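DevB protein (Vibrio cholerae O1 biovar eltor str. N16961, PDB 1Y89) probably hydrolyses 6-phosphogluconolactone to 6-phosphogluconate in the pentose phosphate pathway. Local coordinates at residues A[144-155]-A[211-219]. Sequence-based numbering, arbitrary orientation.
Sequences HTASLFPGQTDY and LPYPAAKIH. With PO4 (phosphate ion), chain C.
Pro214, the first residue of the short helix 214-217, sits against the irregular segment 144-155, whose backbone bends round it so that the CA atoms of His144 and Pro214 come within 5.3 Å and those of Pro150 and Tyr213 within 5.6 Å. The proline ring is the wedge of the contact: Pro214 CG lies 3.3 Å from the carbonyl oxygen Leu148 O, while Pro214 CD meets CD of Pro150, the two rings crossing at about a right angle. From the other end of segment 144-155, Tyr155 reaches across the helix start. With CG anti to its carbonyl carbon (chi1 -64°), its ring extends to the helix, Tyr155 OH standing 3.2 Å from Pro214 CA; CD of Lys217 approaches the phenol obliquely, and CG1 of Ile218 abuts the ring edge in plane at Tyr155 CE1 (3.9 Å). Thr153 CG2 covers one face of this ring, over its centre. Deeper in, CD1 of Ile218 packs on CD1 of Leu148 at 3.8 Å, the two side chains roughly perpendicular, with Leu181 of helix 178-183 bordering Ile218. A water joins the segments, lying 2.7 Å from Tyr155 OH and donating to Pro212 O. Segment 144-155 braces itself too: Thr153 OG1 donates to Phe149 O from above the carbonyl plane, and Gln152 N reaches the same oxygen from the opposite face. At the start of the segment, CE1 of Phe149 covers a face of the His144 imidazole, whose ND1 is hydrogen-bonded to Asp142 OD1 while NE2 donates to phosphate O1 (2.7 Å, 153°). The ion probably came from the crystallisation liquor, but its setting between His144, Arg70 and Arg173 is consistent with a site for a sugar-phosphate substrate. Apolar packing and one water-mediated link thus join the helix start to the loop, which beside Pro214 turns the His144 imidazole toward the anion.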
loop_
_atom_site.group_PDB
_atom_site.type_symbol
_atom_site.label_atom_id
_atom_site.label_comp_id
_atom_site.label_asym_id
_atom_site.label_seq_id
_atom_site.Cartn_x
_atom_site.Cartn_y
_atom_site.Cartn_z
ATOM N N HIS A 144 8.861 -21.467 -0.775
ATOM C CA HIS A 144 9.682 -21.259 0.411
ATOM C C HIS A 144 9.993 -19.775 0.553
ATOM O O HIS A 144 9.921 -19.030 -0.408
ATOM C CB HIS A 144 11.000 -22.097 0.412
ATOM C CG HIS A 144 12.125 -21.510 -0.396
ATOM N ND1 HIS A 144 12.257 -21.702 -1.762
ATOM C CD2 HIS A 144 13.206 -20.778 -0.021
ATOM C CE1 HIS A 144 13.372 -21.120 -2.187
ATOM N NE2 HIS A 144 13.972 -20.565 -1.149
ATOM N N THR A 145 10.350 -19.367 1.760
ATOM C CA THR A 145 10.824 -18.001 1.974
ATOM C C THR A 145 11.961 -18.106 3.000
ATOM O O THR A 145 12.065 -19.123 3.719
ATOM C CB THR A 145 9.688 -17.081 2.473
ATOM O OG1 THR A 145 10.128 -15.722 2.443
ATOM C CG2 THR A 145 9.243 -17.452 3.922
ATOM N N ALA A 146 12.836 -17.103 3.055
ATOM C CA ALA A 146 14.098 -17.251 3.787
ATOM C C ALA A 146 14.656 -18.636 3.439
ATOM O O ALA A 146 14.683 -18.983 2.267
ATOM C CB ALA A 146 13.865 -17.091 5.315
ATOM N N SER A 147 15.079 -19.452 4.428
ATOM C CA SER A 147 15.454 -20.853 4.125
ATOM C C SER A 147 14.540 -21.808 4.898
ATOM O O SER A 147 14.982 -22.852 5.454
ATOM C CB SER A 147 16.956 -21.137 4.418
ATOM O OG SER A 147 17.748 -20.678 3.311
ATOM N N LEU A 148 13.267 -21.410 4.934
ATOM C CA LEU A 148 12.187 -22.176 5.507
ATOM C C LEU A 148 11.476 -22.843 4.341
ATOM O O LEU A 148 10.763 -22.175 3.584
ATOM C CB LEU A 148 11.218 -21.229 6.238
ATOM C CG LEU A 148 11.876 -20.437 7.380
ATOM C CD1 LEU A 148 10.873 -19.412 7.975
ATOM C CD2 LEU A 148 12.479 -21.390 8.445
ATOM N N PHE A 149 11.697 -24.149 4.192
ATOM C CA PHE A 149 11.231 -24.893 3.024
ATOM C C PHE A 149 9.987 -25.712 3.356
ATOM O O PHE A 149 9.839 -26.163 4.500
ATOM C CB PHE A 149 12.354 -25.804 2.514
ATOM C CG PHE A 149 13.484 -25.034 1.854
ATOM C CD1 PHE A 149 13.399 -24.666 0.513
ATOM C CD2 PHE A 149 14.626 -24.694 2.578
ATOM C CE1 PHE A 149 14.450 -23.958 -0.095
ATOM C CE2 PHE A 149 15.680 -23.976 1.986
ATOM C CZ PHE A 149 15.582 -23.587 0.664
ATOM N N PRO A 150 9.116 -25.934 2.354
ATOM C CA PRO A 150 7.875 -26.696 2.573
ATOM C C PRO A 150 8.175 -28.095 3.111
ATOM O O PRO A 150 9.129 -28.729 2.680
ATOM C CB PRO A 150 7.226 -26.776 1.174
ATOM C CG PRO A 150 8.254 -26.241 0.191
ATOM C CD PRO A 150 9.264 -25.448 0.962
ATOM N N GLY A 151 7.384 -28.543 4.077
ATOM C CA GLY A 151 7.586 -29.858 4.689
ATOM C C GLY A 151 8.720 -29.938 5.708
ATOM O O GLY A 151 8.798 -30.915 6.463
ATOM N N GLN A 152 9.610 -28.945 5.734
ATOM C CA GLN A 152 10.730 -28.986 6.674
ATOM C C GLN A 152 10.769 -27.811 7.637
ATOM O O GLN A 152 11.703 -27.682 8.424
ATOM C CB GLN A 152 12.081 -29.235 5.960
ATOM C CG GLN A 152 12.486 -28.300 4.843
ATOM C CD GLN A 152 13.909 -28.605 4.255
ATOM O OE1 GLN A 152 14.864 -27.832 4.447
ATOM N NE2 GLN A 152 14.036 -29.735 3.566
ATOM N N THR A 153 9.720 -26.981 7.603
ATOM C CA THR A 153 9.615 -25.823 8.473
ATOM C C THR A 153 8.798 -26.147 9.743
ATOM O O THR A 153 7.672 -26.660 9.662
ATOM C CB THR A 153 8.942 -24.654 7.731
ATOM O OG1 THR A 153 9.758 -24.289 6.605
ATOM C CG2 THR A 153 8.753 -23.433 8.656
ATOM N N ASP A 154 9.369 -25.821 10.894
ATOM C CA ASP A 154 8.675 -25.968 12.172
ATOM C C ASP A 154 8.139 -24.588 12.536
ATOM O O ASP A 154 8.899 -23.718 12.990
ATOM C CB ASP A 154 9.621 -26.490 13.253
ATOM C CG ASP A 154 8.952 -26.571 14.630
ATOM O OD1 ASP A 154 7.732 -26.307 14.743
ATOM O OD2 ASP A 154 9.652 -26.883 15.599
ATOM N N TYR A 155 6.839 -24.395 12.296
ATOM C CA TYR A 155 6.186 -23.113 12.508
ATOM C C TYR A 155 6.034 -22.812 13.981
ATOM O O TYR A 155 5.673 -21.700 14.333
ATOM C CB TYR A 155 4.804 -23.043 11.815
ATOM C CG TYR A 155 4.912 -23.140 10.328
ATOM C CD1 TYR A 155 5.210 -22.001 9.539
ATOM C CD2 TYR A 155 4.762 -24.354 9.702
ATOM C CE1 TYR A 155 5.333 -22.102 8.149
ATOM C CE2 TYR A 155 4.877 -24.466 8.302
ATOM C CZ TYR A 155 5.169 -23.344 7.542
ATOM O OH TYR A 155 5.291 -23.511 6.176
ATOM N N LEU A 211 -2.370 -25.035 1.639
ATOM C CA LEU A 211 -1.141 -24.910 0.852
ATOM C C LEU A 211 0.093 -25.300 1.668
ATOM O O LEU A 211 0.194 -24.960 2.852
ATOM C CB LEU A 211 -0.975 -23.455 0.358
ATOM C CG LEU A 211 -1.963 -22.929 -0.686
ATOM C CD1 LEU A 211 -1.660 -21.463 -0.990
ATOM C CD2 LEU A 211 -1.928 -23.781 -1.969
ATOM N N PRO A 212 1.042 -26.006 1.045
ATOM C CA PRO A 212 2.243 -26.372 1.786
ATOM C C PRO A 212 3.304 -25.236 1.815
ATOM O O PRO A 212 4.381 -25.417 2.390
ATOM C CB PRO A 212 2.741 -27.600 1.022
ATOM C CG PRO A 212 2.339 -27.325 -0.401
ATOM C CD PRO A 212 1.062 -26.510 -0.341
ATOM N N TYR A 213 2.963 -24.054 1.305
ATOM C CA TYR A 213 3.938 -22.957 1.109
ATOM C C TYR A 213 4.185 -22.112 2.357
ATOM O O TYR A 213 3.289 -21.412 2.796
ATOM C CB TYR A 213 3.446 -22.021 -0.001
ATOM C CG TYR A 213 3.030 -22.704 -1.271
ATOM C CD1 TYR A 213 3.738 -23.797 -1.752
ATOM C CD2 TYR A 213 1.949 -22.236 -2.014
ATOM C CE1 TYR A 213 3.382 -24.412 -2.937
ATOM C CE2 TYR A 213 1.572 -22.853 -3.197
ATOM C CZ TYR A 213 2.309 -23.941 -3.654
ATOM O OH TYR A 213 1.970 -24.586 -4.833
ATOM N N PRO A 214 5.420 -22.116 2.895
ATOM C CA PRO A 214 5.731 -21.195 3.991
ATOM C C PRO A 214 5.309 -19.735 3.702
ATOM O O PRO A 214 4.765 -19.064 4.596
ATOM C CB PRO A 214 7.259 -21.334 4.132
ATOM C CG PRO A 214 7.500 -22.828 3.700
ATOM C CD PRO A 214 6.551 -23.019 2.576
ATOM N N ALA A 215 5.580 -19.227 2.492
ATOM C CA ALA A 215 5.215 -17.833 2.170
ATOM C C ALA A 215 3.702 -17.580 2.215
ATOM O O ALA A 215 3.290 -16.447 2.499
ATOM C CB ALA A 215 5.777 -17.402 0.798
ATOM N N ALA A 216 2.880 -18.602 1.926
ATOM C CA ALA A 216 1.414 -18.490 2.143
ATOM C C ALA A 216 1.008 -18.451 3.633
ATOM O O ALA A 216 -0.025 -17.861 3.993
ATOM C CB ALA A 216 0.675 -19.630 1.453
ATOM N N LYS A 217 1.803 -19.089 4.484
ATOM C CA LYS A 217 1.486 -19.279 5.909
ATOM C C LYS A 217 2.043 -18.228 6.863
ATOM O O LYS A 217 1.560 -18.078 7.994
ATOM C CB LYS A 217 2.005 -20.652 6.373
ATOM C CG LYS A 217 1.319 -21.822 5.709
ATOM C CD LYS A 217 1.830 -23.127 6.310
ATOM C CE LYS A 217 1.492 -24.314 5.420
ATOM N NZ LYS A 217 0.022 -24.581 5.442
ATOM N N ILE A 218 3.086 -17.526 6.441
ATOM C CA ILE A 218 3.812 -16.654 7.360
ATOM C C ILE A 218 3.379 -15.218 7.140
ATOM O O ILE A 218 3.520 -14.679 6.033
ATOM C CB ILE A 218 5.365 -16.850 7.203
ATOM C CG1 ILE A 218 5.766 -18.230 7.771
ATOM C CG2 ILE A 218 6.128 -15.749 7.960
ATOM C CD1 ILE A 218 7.197 -18.675 7.371
ATOM N N HIS A 219 2.816 -14.594 8.166
ATOM C CA HIS A 219 2.489 -13.160 8.057
ATOM C C HIS A 219 2.864 -12.458 9.357
ATOM O O HIS A 219 2.951 -13.092 10.435
ATOM C CB HIS A 219 0.985 -12.942 7.737
ATOM C CG HIS A 219 0.067 -13.675 8.656
ATOM N ND1 HIS A 219 -0.407 -14.944 8.380
ATOM C CD2 HIS A 219 -0.460 -13.326 9.859
ATOM C CE1 HIS A 219 -1.174 -15.346 9.385
ATOM N NE2 HIS A 219 -1.219 -14.386 10.295
HETATM P P PO4 C . 17.118 -19.587 -2.515
HETATM O O1 PO4 C . 16.623 -19.961 -1.127
HETATM O O2 PO4 C . 15.968 -19.648 -3.444
HETATM O O3 PO4 C . 17.677 -18.216 -2.362
HETATM O O4 PO4 C . 18.142 -20.579 -2.916
HETATM O O HOH W 1 5.270 -25.986 5.120
#